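Local coordinates for gram-negative insecticidal protein (Chromobacterium piscinae, PDB 6FBM) that kills insects as a toxin of the MACPF family, probably by assembling into pores in the membranes of target cells, at residues G45-I50 with S56-R61; G11-V16 with M63-Y68; P39-G44 with I133-A138; R125-L130 with L272-T277. All coordinates share one frame; numbering follows the deposited sequence.

Contact 1: residues G45-I50 with S56-R61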
loop_
_atom_site.group_PDB
_atom_site.type_symbol
_atom_site.label_atom_id
_atom_site.label_comp_id
_atom_site.label_asym_id
_atom_site.label_seq_id
_atom_site.Cartn_x
_atom_site.Cartn_y
_atom_site.Cartn_z
ATOM N N GLY A 45 -22.050 25.087 3.581
ATOM C CA GLY A 45 -20.722 24.629 3.176
ATOM C C GLY A 45 -19.647 24.906 4.209
ATOM O O GLY A 45 -18.526 24.426 4.041
ATOM N N GLU A 46 -19.979 25.653 5.271
ATOM C CA GLU A 46 -19.034 25.906 6.329
ATOM C C GLU A 46 -18.907 24.645 7.190
ATOM O O GLU A 46 -19.904 24.002 7.535
ATOM C CB GLU A 46 -19.431 27.110 7.192
ATOM C CG GLU A 46 -19.471 28.442 6.461
ATOM C CD GLU A 46 -20.884 28.880 6.050
ATOM O OE1 GLU A 46 -21.849 28.049 6.006
ATOM O OE2 GLU A 46 -21.041 30.103 5.761
ATOM N N LEU A 47 -17.664 24.330 7.544
ATOM C CA LEU A 47 -17.335 23.119 8.253
ATOM C C LEU A 47 -16.567 23.436 9.524
ATOM O O LEU A 47 -15.761 24.375 9.562
ATOM C CB LEU A 47 -16.474 22.185 7.382
ATOM C CG LEU A 47 -17.053 21.795 6.019
ATOM C CD1 LEU A 47 -16.049 21.028 5.204
ATOM C CD2 LEU A 47 -18.356 21.021 6.168
ATOM N N ASP A 48 -16.857 22.652 10.566
ATOM C CA ASP A 48 -16.069 22.645 11.757
ATOM C C ASP A 48 -15.096 21.504 11.629
ATOM O O ASP A 48 -15.355 20.572 10.924
ATOM C CB ASP A 48 -16.986 22.417 12.987
ATOM C CG ASP A 48 -17.008 23.561 13.939
ATOM O OD1 ASP A 48 -15.846 23.972 14.282
ATOM O OD2 ASP A 48 -18.139 23.858 14.487
ATOM N N SER A 49 -14.020 21.582 12.412
ATOM C CA SER A 49 -13.169 20.435 12.593
ATOM C C SER A 49 -13.111 20.064 14.053
ATOM O O SER A 49 -13.235 20.892 14.929
ATOM C CB SER A 49 -11.781 20.656 11.966
ATOM O OG SER A 49 -10.896 21.353 12.836
ATOM N N ILE A 50 -12.908 18.795 14.269
ATOM C CA ILE A 50 -12.924 18.206 15.589
ATOM C C ILE A 50 -11.832 17.136 15.649
ATOM O O ILE A 50 -11.576 16.441 14.657
ATOM C CB ILE A 50 -14.317 17.608 15.878
ATOM C CG1 ILE A 50 -14.451 17.188 17.315
ATOM C CG2 ILE A 50 -14.652 16.443 14.913
ATOM C CD1 ILE A 50 -15.692 16.353 17.591
ATOM N N SER A 56 -8.216 14.178 12.881
ATOM C CA SER A 56 -9.025 15.324 12.553
ATOM C C SER A 56 -10.179 14.967 11.640
ATOM O O SER A 56 -10.022 14.258 10.648
ATOM C CB SER A 56 -8.191 16.410 11.905
ATOM O OG SER A 56 -8.765 17.662 12.237
ATOM N N TYR A 57 -11.350 15.489 11.977
ATOM C CA TYR A 57 -12.532 15.243 11.193
ATOM C C TYR A 57 -13.221 16.549 10.929
ATOM O O TYR A 57 -13.158 17.460 11.737
ATOM C CB TYR A 57 -13.433 14.329 12.012
ATOM C CG TYR A 57 -12.927 12.905 12.111
ATOM C CD1 TYR A 57 -12.972 12.042 11.036
ATOM C CD2 TYR A 57 -12.378 12.445 13.272
ATOM C CE1 TYR A 57 -12.504 10.758 11.115
ATOM C CE2 TYR A 57 -11.884 11.137 13.376
ATOM C CZ TYR A 57 -11.905 10.317 12.296
ATOM O OH TYR A 57 -11.421 9.040 12.431
ATOM N N THR A 58 -13.901 16.652 9.794
ATOM C CA THR A 58 -14.715 17.806 9.482
ATOM C C THR A 58 -16.168 17.404 9.321
ATOM O O THR A 58 -16.473 16.259 9.009
ATOM C CB THR A 58 -14.232 18.510 8.212
ATOM O OG1 THR A 58 -14.200 17.587 7.144
ATOM C CG2 THR A 58 -12.832 19.105 8.431
ATOM N N PHE A 59 -17.058 18.357 9.537
ATOM C CA PHE A 59 -18.504 18.133 9.430
ATOM C C PHE A 59 -19.155 19.504 9.335
ATOM O O PHE A 59 -18.515 20.494 9.658
ATOM C CB PHE A 59 -19.037 17.363 10.638
ATOM C CG PHE A 59 -18.746 18.031 11.934
ATOM C CD1 PHE A 59 -17.526 17.869 12.558
ATOM C CD2 PHE A 59 -19.693 18.839 12.531
ATOM C CE1 PHE A 59 -17.247 18.506 13.756
ATOM C CE2 PHE A 59 -19.424 19.493 13.740
ATOM C CZ PHE A 59 -18.196 19.326 14.354
ATOM N N PRO A 60 -20.414 19.574 8.875
ATOM C CA PRO A 60 -21.068 20.874 8.783
ATOM C C PRO A 60 -21.273 21.551 10.141
ATOM O O PRO A 60 -21.668 20.901 11.102
ATOM C CB PRO A 60 -22.409 20.539 8.129
ATOM C CG PRO A 60 -22.102 19.286 7.349
ATOM C CD PRO A 60 -21.273 18.516 8.311
ATOM N N ARG A 61 -20.958 22.846 10.208
ATOM C CA ARG A 61 -21.170 23.681 11.403
ATOM C C ARG A 61 -22.573 23.575 11.965
ATOM O O ARG A 61 -22.734 23.636 13.172
ATOM C CB ARG A 61 -20.908 25.156 11.104
ATOM C CG ARG A 61 -19.578 25.642 11.647
ATOM C CD ARG A 61 -19.232 27.027 11.080
ATOM N NE ARG A 61 -17.779 27.149 10.976
ATOM C CZ ARG A 61 -16.934 27.268 12.008
ATOM N NH1 ARG A 61 -17.384 27.423 13.260
ATOM N NH2 ARG A 61 -15.616 27.339 11.766
#

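Contact 2: residues G11-V16 with M63-Y68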
loop_
_atom_site.group_PDB
_atom_site.type_symbol
_atom_site.label_atom_id
_atom_site.label_comp_id
_atom_site.label_asym_id
_atom_site.label_seq_id
_atom_site.Cartn_x
_atom_site.Cartn_y
_atom_site.Cartn_z
ATOM N N GLY A 11 -17.820 17.190 4.638
ATOM C CA GLY A 11 -16.763 16.802 5.565
ATOM C C GLY A 11 -16.561 15.296 5.629
ATOM O O GLY A 11 -17.295 14.532 5.008
ATOM N N ASN A 12 -15.575 14.882 6.396
ATOM C CA ASN A 12 -15.139 13.491 6.393
ATOM C C ASN A 12 -15.480 12.738 7.695
ATOM O O ASN A 12 -15.020 11.614 7.878
ATOM C CB ASN A 12 -13.612 13.439 6.150
ATOM C CG ASN A 12 -12.833 13.983 7.331
ATOM O OD1 ASN A 12 -13.349 14.779 8.097
ATOM N ND2 ASN A 12 -11.612 13.615 7.434
ATOM N N LEU A 13 -16.258 13.340 8.597
ATOM C CA LEU A 13 -16.600 12.680 9.849
ATOM C C LEU A 13 -17.578 11.570 9.505
ATOM O O LEU A 13 -18.604 11.833 8.922
ATOM C CB LEU A 13 -17.293 13.628 10.820
ATOM C CG LEU A 13 -17.705 13.025 12.179
ATOM C CD1 LEU A 13 -16.494 12.817 13.112
ATOM C CD2 LEU A 13 -18.788 13.912 12.796
ATOM N N PRO A 14 -17.232 10.316 9.850
ATOM C CA PRO A 14 -18.168 9.242 9.572
ATOM C C PRO A 14 -19.533 9.462 10.248
ATOM O O PRO A 14 -19.623 9.945 11.392
ATOM C CB PRO A 14 -17.456 8.021 10.152
ATOM C CG PRO A 14 -16.018 8.321 10.046
ATOM C CD PRO A 14 -15.916 9.800 10.327
ATOM N N GLY A 15 -20.581 9.159 9.489
ATOM C CA GLY A 15 -21.948 9.403 9.906
ATOM C C GLY A 15 -22.578 10.611 9.249
ATOM O O GLY A 15 -23.806 10.649 9.078
ATOM N N VAL A 16 -21.769 11.595 8.863
ATOM C CA VAL A 16 -22.314 12.838 8.369
ATOM C C VAL A 16 -23.266 12.641 7.202
ATOM O O VAL A 16 -24.250 13.364 7.102
ATOM C CB VAL A 16 -21.212 13.838 7.974
ATOM C CG1 VAL A 16 -21.803 15.045 7.264
ATOM C CG2 VAL A 16 -20.508 14.370 9.208
ATOM N N MET A 63 -24.323 20.979 12.265
ATOM C CA MET A 63 -24.528 19.762 13.051
ATOM C C MET A 63 -23.724 19.877 14.298
ATOM O O MET A 63 -22.757 20.660 14.355
ATOM C CB MET A 63 -24.105 18.515 12.291
ATOM C CG MET A 63 -24.746 18.393 10.923
ATOM S SD MET A 63 -24.344 16.812 10.146
ATOM C CE MET A 63 -25.089 17.058 8.516
ATOM N N HIS A 64 -24.138 19.118 15.304
ATOM C CA HIS A 64 -23.424 19.043 16.565
ATOM C C HIS A 64 -22.907 17.620 16.725
ATOM O O HIS A 64 -23.614 16.652 16.432
ATOM C CB HIS A 64 -24.351 19.372 17.728
ATOM C CG HIS A 64 -24.553 20.839 17.944
ATOM N ND1 HIS A 64 -25.071 21.356 19.118
ATOM C CD2 HIS A 64 -24.310 21.908 17.148
ATOM C CE1 HIS A 64 -25.144 22.674 19.021
ATOM N NE2 HIS A 64 -24.703 23.031 17.832
ATOM N N VAL A 65 -21.689 17.523 17.245
ATOM C CA VAL A 65 -21.060 16.257 17.486
ATOM C C VAL A 65 -20.764 16.163 18.953
ATOM O O VAL A 65 -20.171 17.077 19.533
ATOM C CB VAL A 65 -19.754 16.132 16.682
ATOM C CG1 VAL A 65 -19.029 14.847 17.030
ATOM C CG2 VAL A 65 -20.053 16.195 15.182
ATOM N N HIS A 66 -21.151 15.039 19.528
ATOM C CA HIS A 66 -20.849 14.675 20.907
ATOM C C HIS A 66 -20.103 13.370 20.926
ATOM O O HIS A 66 -20.673 12.336 20.628
ATOM C CB HIS A 66 -22.163 14.567 21.725
ATOM C CG HIS A 66 -22.729 15.890 22.098
ATOM N ND1 HIS A 66 -23.600 16.582 21.272
ATOM C CD2 HIS A 66 -22.464 16.712 23.144
ATOM C CE1 HIS A 66 -23.865 17.763 21.804
ATOM N NE2 HIS A 66 -23.194 17.865 22.942
ATOM N N THR A 67 -18.825 13.398 21.255
ATOM C CA THR A 67 -18.055 12.157 21.345
ATOM C C THR A 67 -18.391 11.503 22.666
ATOM O O THR A 67 -18.501 12.189 23.669
ATOM C CB THR A 67 -16.530 12.364 21.217
ATOM O OG1 THR A 67 -16.038 12.995 22.392
ATOM C CG2 THR A 67 -16.212 13.173 20.008
ATOM N N TYR A 68 -18.599 10.193 22.651
ATOM C CA TYR A 68 -18.769 9.419 23.872
ATOM C C TYR A 68 -18.345 7.986 23.550
ATOM O O TYR A 68 -19.118 7.191 23.053
ATOM C CB TYR A 68 -20.186 9.530 24.479
ATOM C CG TYR A 68 -20.362 8.825 25.827
ATOM C CD1 TYR A 68 -19.248 8.498 26.654
ATOM C CD2 TYR A 68 -21.635 8.470 26.279
ATOM C CE1 TYR A 68 -19.412 7.834 27.856
ATOM C CE2 TYR A 68 -21.816 7.801 27.488
ATOM C CZ TYR A 68 -20.704 7.489 28.277
ATOM O OH TYR A 68 -20.863 6.831 29.483
#

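Contact 3: residues P39-G44 with I133-A138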
loop_
_atom_site.group_PDB
_atom_site.type_symbol
_atom_site.label_atom_id
_atom_site.label_comp_id
_atom_site.label_asym_id
_atom_site.label_seq_id
_atom_site.Cartn_x
_atom_site.Cartn_y
_atom_site.Cartn_z
ATOM N N PRO A 39 -31.052 13.754 -0.072
ATOM C CA PRO A 39 -30.870 14.611 1.118
ATOM C C PRO A 39 -31.971 15.668 1.212
ATOM O O PRO A 39 -32.390 16.198 0.199
ATOM C CB PRO A 39 -29.501 15.269 0.887
ATOM C CG PRO A 39 -28.786 14.341 -0.040
ATOM C CD PRO A 39 -29.865 13.783 -0.946
ATOM N N LEU A 40 -32.442 15.928 2.421
ATOM C CA LEU A 40 -33.570 16.828 2.633
ATOM C C LEU A 40 -33.105 18.241 2.833
ATOM O O LEU A 40 -33.832 19.184 2.531
ATOM C CB LEU A 40 -34.368 16.394 3.860
ATOM C CG LEU A 40 -35.422 15.298 3.655
ATOM C CD1 LEU A 40 -35.034 14.202 2.661
ATOM C CD2 LEU A 40 -35.784 14.710 5.013
ATOM N N PHE A 41 -31.886 18.404 3.339
ATOM C CA PHE A 41 -31.429 19.687 3.810
ATOM C C PHE A 41 -30.147 20.084 3.135
ATOM O O PHE A 41 -29.450 19.257 2.565
ATOM C CB PHE A 41 -31.231 19.649 5.312
ATOM C CG PHE A 41 -32.389 19.065 6.060
ATOM C CD1 PHE A 41 -33.541 19.797 6.240
ATOM C CD2 PHE A 41 -32.333 17.786 6.564
ATOM C CE1 PHE A 41 -34.619 19.272 6.944
ATOM C CE2 PHE A 41 -33.404 17.247 7.251
ATOM C CZ PHE A 41 -34.552 17.996 7.439
ATOM N N ASP A 42 -29.893 21.385 3.168
ATOM C CA ASP A 42 -28.670 22.000 2.707
ATOM C C ASP A 42 -28.059 22.463 4.023
ATOM O O ASP A 42 -28.579 23.375 4.645
ATOM C CB ASP A 42 -29.009 23.187 1.796
ATOM C CG ASP A 42 -27.770 23.998 1.370
ATOM O OD1 ASP A 42 -26.626 23.700 1.773
ATOM O OD2 ASP A 42 -27.919 24.961 0.586
ATOM N N PHE A 43 -26.973 21.826 4.448
ATOM C CA PHE A 43 -26.410 22.069 5.786
ATOM C C PHE A 43 -25.384 23.200 5.874
ATOM O O PHE A 43 -24.789 23.399 6.935
ATOM C CB PHE A 43 -25.827 20.771 6.350
ATOM C CG PHE A 43 -26.862 19.769 6.733
ATOM C CD1 PHE A 43 -27.699 20.011 7.807
ATOM C CD2 PHE A 43 -26.994 18.582 6.029
ATOM C CE1 PHE A 43 -28.652 19.087 8.158
ATOM C CE2 PHE A 43 -27.939 17.649 6.389
ATOM C CZ PHE A 43 -28.764 17.894 7.450
ATOM N N GLY A 44 -25.195 23.931 4.770
ATOM C CA GLY A 44 -24.188 24.973 4.672
ATOM C C GLY A 44 -22.852 24.335 4.331
ATOM O O GLY A 44 -22.557 23.153 4.736
ATOM N N ILE A 133 -24.173 12.393 16.284
ATOM C CA ILE A 133 -24.325 13.587 15.473
ATOM C C ILE A 133 -25.788 13.952 15.629
ATOM O O ILE A 133 -26.652 13.062 15.664
ATOM C CB ILE A 133 -23.998 13.388 13.985
ATOM C CG1 ILE A 133 -22.724 12.547 13.816
ATOM C CG2 ILE A 133 -23.876 14.738 13.307
ATOM C CD1 ILE A 133 -22.386 12.191 12.397
ATOM N N SER A 134 -26.064 15.245 15.765
ATOM C CA SER A 134 -27.440 15.710 15.900
ATOM C C SER A 134 -27.643 16.966 15.085
ATOM O O SER A 134 -26.718 17.738 14.872
ATOM C CB SER A 134 -27.783 15.950 17.360
ATOM O OG SER A 134 -26.893 16.898 17.925
ATOM N N LEU A 135 -28.861 17.102 14.584
ATOM C CA LEU A 135 -29.274 18.239 13.781
ATOM C C LEU A 135 -30.033 19.258 14.632
ATOM O O LEU A 135 -30.458 18.954 15.760
ATOM C CB LEU A 135 -30.208 17.765 12.669
ATOM C CG LEU A 135 -29.595 16.778 11.674
ATOM C CD1 LEU A 135 -30.599 16.481 10.581
ATOM C CD2 LEU A 135 -28.319 17.325 11.054
ATOM N N PRO A 136 -30.236 20.466 14.078
ATOM C CA PRO A 136 -31.177 21.400 14.659
ATOM C C PRO A 136 -32.611 20.851 14.701
ATOM O O PRO A 136 -32.950 19.847 14.040
ATOM C CB PRO A 136 -31.116 22.586 13.684
ATOM C CG PRO A 136 -29.782 22.530 13.095
ATOM C CD PRO A 136 -29.616 21.047 12.876
ATOM N N GLY A 137 -33.440 21.543 15.470
ATOM C CA GLY A 137 -34.869 21.245 15.570
ATOM C C GLY A 137 -35.569 21.561 14.279
ATOM O O GLY A 137 -35.035 22.302 13.453
ATOM N N ALA A 138 -36.753 21.004 14.115
ATOM C CA ALA A 138 -37.601 21.223 12.930
ATOM C C ALA A 138 -37.684 22.661 12.487
ATOM O O ALA A 138 -37.583 22.962 11.302
ATOM C CB ALA A 138 -39.016 20.708 13.168
#

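Contact 4: residues R125-L130 with L272-T277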
loop_
_atom_site.group_PDB
_atom_site.type_symbol
_atom_site.label_atom_id
_atom_site.label_comp_id
_atom_site.label_asym_id
_atom_site.label_seq_id
_atom_site.Cartn_x
_atom_site.Cartn_y
_atom_site.Cartn_z
ATOM N N ARG A 125 -28.190 -6.565 21.651
ATOM C CA ARG A 125 -27.433 -5.592 20.863
ATOM C C ARG A 125 -26.396 -4.896 21.714
ATOM O O ARG A 125 -26.679 -4.402 22.809
ATOM C CB ARG A 125 -28.338 -4.537 20.230
ATOM C CG ARG A 125 -29.539 -5.109 19.493
ATOM C CD ARG A 125 -30.219 -4.095 18.562
ATOM N NE ARG A 125 -30.869 -3.019 19.305
ATOM C CZ ARG A 125 -32.032 -3.153 19.949
ATOM N NH1 ARG A 125 -32.725 -4.319 19.949
ATOM N NH2 ARG A 125 -32.508 -2.106 20.618
ATOM N N GLU A 126 -25.170 -4.888 21.208
ATOM C CA GLU A 126 -24.107 -4.169 21.848
ATOM C C GLU A 126 -23.676 -3.105 20.881
ATOM O O GLU A 126 -23.102 -3.401 19.829
ATOM C CB GLU A 126 -22.960 -5.087 22.202
ATOM C CG GLU A 126 -21.909 -4.373 23.012
ATOM C CD GLU A 126 -20.801 -5.268 23.438
ATOM O OE1 GLU A 126 -20.583 -5.298 24.656
ATOM O OE2 GLU A 126 -20.157 -5.913 22.588
ATOM N N ALA A 127 -23.952 -1.868 21.250
ATOM C CA ALA A 127 -23.695 -0.723 20.393
ATOM C C ALA A 127 -22.402 -0.061 20.875
ATOM O O ALA A 127 -22.301 0.351 22.042
ATOM C CB ALA A 127 -24.861 0.249 20.446
ATOM N N HIS A 128 -21.403 0.004 19.986
ATOM C CA HIS A 128 -20.126 0.614 20.306
ATOM C C HIS A 128 -20.159 2.028 19.742
ATOM O O HIS A 128 -19.801 2.249 18.599
ATOM C CB HIS A 128 -19.003 -0.221 19.730
ATOM C CG HIS A 128 -18.856 -1.562 20.392
ATOM N ND1 HIS A 128 -17.727 -1.912 21.117
ATOM C CD2 HIS A 128 -19.706 -2.609 20.492
ATOM C CE1 HIS A 128 -17.890 -3.129 21.610
ATOM N NE2 HIS A 128 -19.078 -3.573 21.242
ATOM N N VAL A 129 -20.610 2.971 20.556
ATOM C CA VAL A 129 -20.778 4.344 20.110
ATOM C C VAL A 129 -19.442 5.047 20.156
ATOM O O VAL A 129 -18.735 4.953 21.150
ATOM C CB VAL A 129 -21.748 5.135 21.022
ATOM C CG1 VAL A 129 -21.921 6.578 20.527
ATOM C CG2 VAL A 129 -23.105 4.419 21.131
ATOM N N LEU A 130 -19.078 5.711 19.069
ATOM C CA LEU A 130 -17.936 6.607 19.071
ATOM C C LEU A 130 -18.427 8.046 19.295
ATOM O O LEU A 130 -17.878 8.766 20.121
ATOM C CB LEU A 130 -17.160 6.468 17.755
ATOM C CG LEU A 130 -16.733 5.032 17.435
ATOM C CD1 LEU A 130 -16.179 4.957 16.039
ATOM C CD2 LEU A 130 -15.725 4.472 18.426
ATOM N N LEU A 272 -23.684 5.152 11.131
ATOM C CA LEU A 272 -24.887 5.248 11.903
ATOM C C LEU A 272 -25.190 3.817 12.278
ATOM O O LEU A 272 -25.158 2.949 11.438
ATOM C CB LEU A 272 -26.011 5.858 11.064
ATOM C CG LEU A 272 -27.438 5.834 11.620
ATOM C CD1 LEU A 272 -28.227 7.027 11.073
ATOM C CD2 LEU A 272 -28.181 4.593 11.236
ATOM N N MET A 273 -25.431 3.580 13.554
ATOM C CA MET A 273 -25.750 2.256 14.037
ATOM C C MET A 273 -26.686 2.205 15.234
ATOM O O MET A 273 -26.945 1.106 15.731
ATOM C CB MET A 273 -24.465 1.484 14.357
ATOM C CG MET A 273 -23.412 2.228 15.156
ATOM S SD MET A 273 -23.774 2.690 16.862
ATOM C CE MET A 273 -23.851 1.086 17.594
ATOM N N ASP A 274 -27.195 3.333 15.716
ATOM C CA ASP A 274 -28.126 3.296 16.820
ATOM C C ASP A 274 -28.935 4.569 16.877
ATOM O O ASP A 274 -28.513 5.634 16.394
ATOM C CB ASP A 274 -27.387 3.079 18.147
ATOM C CG ASP A 274 -28.212 2.300 19.192
ATOM O OD1 ASP A 274 -29.334 1.842 18.886
ATOM O OD2 ASP A 274 -27.685 2.154 20.331
ATOM N N PHE A 275 -30.114 4.444 17.472
ATOM C CA PHE A 275 -31.062 5.520 17.597
ATOM C C PHE A 275 -31.304 5.775 19.063
ATOM O O PHE A 275 -31.252 4.832 19.884
ATOM C CB PHE A 275 -32.381 5.104 16.990
ATOM C CG PHE A 275 -32.396 5.026 15.504
ATOM C CD1 PHE A 275 -31.510 5.741 14.711
ATOM C CD2 PHE A 275 -33.391 4.291 14.880
ATOM C CE1 PHE A 275 -31.602 5.692 13.342
ATOM C CE2 PHE A 275 -33.485 4.233 13.515
ATOM C CZ PHE A 275 -32.590 4.941 12.744
ATOM N N SER A 276 -31.584 7.039 19.371
ATOM C CA SER A 276 -32.009 7.478 20.674
ATOM C C SER A 276 -33.463 7.919 20.546
ATOM O O SER A 276 -34.028 7.871 19.450
ATOM C CB SER A 276 -31.179 8.689 21.084
ATOM O OG SER A 276 -31.640 9.869 20.406
ATOM N N THR A 277 -34.049 8.433 21.630
ATOM C CA THR A 277 -35.444 8.864 21.590
ATOM C C THR A 277 -35.686 10.006 20.608
ATOM O O THR A 277 -36.812 10.211 20.217
ATOM C CB THR A 277 -36.005 9.293 22.966
ATOM O OG1 THR A 277 -35.184 10.314 23.514
ATOM C CG2 THR A 277 -36.045 8.147 23.937
#

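Contact 1: residues G45-I50 with S56-R61
Leu47 to Ile50 and Tyr57 to Pro60 pair as the two antiparallel strands of a beta hairpin, a two-stranded sheet whose contact centre lies about 46 Å from the centre of the chain. Asp48 and Phe59 form one hydrogen-bonded pair, with Asp48 N 2.9 Å from Phe59 O, and Ile50 and Tyr57 form the other, with Ile50 N 2.9 Å from Tyr57 O. Each pair also returns the bond in the other direction. Between them Ser49 faces Thr58 in a non-hydrogen-bonded pair with the usual close spacing, Ser49 CA lying 4.4 Å from Thr58 CA, and Ser49 CB touches Thr58 CG2 on the face opposite Phe59. Beyond Pro60, which has no N-H to give, Arg61 N resumes the ladder with a bond to Glu46 O.

The hairpin face carrying Asp48, Ile50 and Phe59 is the one turned toward strand 64-78, where Val65 meets both Ile50 and Phe59. Here the Phe59 ring acts as a plate: Asp48 CB lies over its face in a CH-pi contact, 4.0 Å from the ring centroid, while Ile50 CG2 comes up at the rim, 3.5 Å from Phe59 CE1. Phe59 chi1 of 57° places CG between the backbone N and carbonyl carbon, swinging the ring across to these partners. Ile50 CG2 also packs against Tyr57 CB. Farther along, the Asp48 carboxylate sits above one face of the Arg61 guanidinium, so the long salt bridge from Asp48 OD2 to Arg61 NH1 (3.8 Å) rests on charge alone, with no N-H aimed at the oxygen. Leu47 N is hydrogen-bonded to Tyr269 OH of the second subunit.

Contact 2: residues G11-V16 with M63-Y68
Met63 stretches a long, unbranched arm to Val16, its CE methyl lying 4.1 Å from Val16 CG1 and 4.0 Å from Val16 O. With CG anti to its carbonyl carbon (chi1 -53°) and the chain extended from there on, the thioether spans a gap that leaves the two CA atoms 8.6 Å apart. Methionine suits the place because it is long, flexible and apolar; Phe43 and Ile133 pack against it as well.

Strand 64-78, a member of the large antiparallel sheet of the MACPF domain, starts at the next residue, and its backbone pairs with strand 120-134. Segment 11-16 lies over this strand as a type II beta turn from Leu13 to Val16, closed by a bond of 3.2 Å from Val16 N to Leu13 O. The ring of Pro14 fixes a phi suited to the first corner, and Gly15 accepts the positive phi of 103° at the second.

At Val65 the strand meets the start of that turn: Val65 CG2 and Leu13 CD2 touch tip to tip at 3.5 Å. Leu13 CG lies opposite the backbone N (chi1 180°), which sends CD2 to Val65; Trp131 and Ile133 of strand 120-134 also touch this side chain.

Contact 3: residues P39-G44 with I133-A138
The carbonyl O of Phe43 is hydrogen-bonded to Ser62 OG, pinning the backbone of the residue whose ring meets Leu135. Beside it, Gly44 N makes a weak bond to Asp42 OD1 at 3.3 Å, a link from side chain to the second residue onward that has the form of an Asx turn. Glycine fits the far end of this bend, where phi is positive (83°).

The contact itself is wholly apolar. Leu135 offers both branches of its fork to the outer end of the Phe43 ring: CD2 lies 3.4 Å from Phe43 CE1, and CD1 lies 3.9 Å from Phe43 CZ. The two side chains cross at about a right angle, and Leu135 chi1 of -62°, with CG anti to the carbonyl carbon, turns the fork to the end of that ring. Phe41 is a more distant partner, its CE2 4.4 Å from Leu135 CD1. Within the loop the phenylalanines support each other, Phe41 CB sitting 3.7 Å above the plane of the Phe43 ring, toward its rim. No hydrogen bond joins the two segments, so the contact rests on phenylalanine and leucine carbons, which suit a buried site.

Leu135 follows directly on strand 120-134 of the MACPF sheet and keeps a backbone bond to Ser173 of the neighbouring strand 170-177. Phe41 meets Tyr171 of that strand edge-to-face, and Leu141 of helix 138-141, for which Gly137 is the N-cap residue, packs against both phenylalanines.

Contact 4: residues R125-L130 with L272-T277
Ala127 CB is the centre of the contact: Asp274 OD2 lies 3.4 Å from it, and the CE methyl of Met273 lies beside it. The modelled position of that methyl is doubtful, being too close to Ala127. A small residue suits this point, since the strand axes approach to 7.6 Å and leave little depth for a side chain between them. The Met273 chain is modelled with bends at chi2 and chi3, so its exact contact through CE remains uncertain.

The buried Asp274 carboxylate is held by several partners: OD2 forms a salt bridge with Lys74, OD1 is hydrogen-bonded to Tyr29 OH, and Phe275 N adds a weak bond to OD1. A classic bulge, two residues (Met273 and Asp274) opposite the single Ala176, interrupts the pairing of strands 271-274 and 170-177.

On the other side of strand 120-134, His128 NE2 donates to Glu126 OE2 at 2.9 Å. The acceptor lies near the plane of the imidazole, which in turn sits above the carboxylate plane; Tyr206 OH is a second hydrogen-bond partner of OE2.

Strand 120-134 runs between strands 64-78 and 179-187 of the MACPF sheet, and helix 255-269 packs over the Glu126 and His128 side chains.

From the N terminus, the turn at 11-16 comes first and awaits strand 64-78, closing contact 2. Before that, the loop at 39-44 opens contact 3, and the short hairpin of contact 1 opens and closes. Contact 1 is therefore nested inside both longer loops, while contacts 2 and 3 cross. Bonds between Thr58 and both Asn12 and Leu13 fasten hairpin to turn, and His64 O with Ser134 N joins contacts 2 and 3 through the sheet. Contact 4 opens on strand 120-134 only after contact 2 has closed, and contact 3 closes at that strand's end. Contact 4 closes last, at 272-277, so it crosses contact 3. Together they tie N-terminal loops and hairpin to the MACPF sheet.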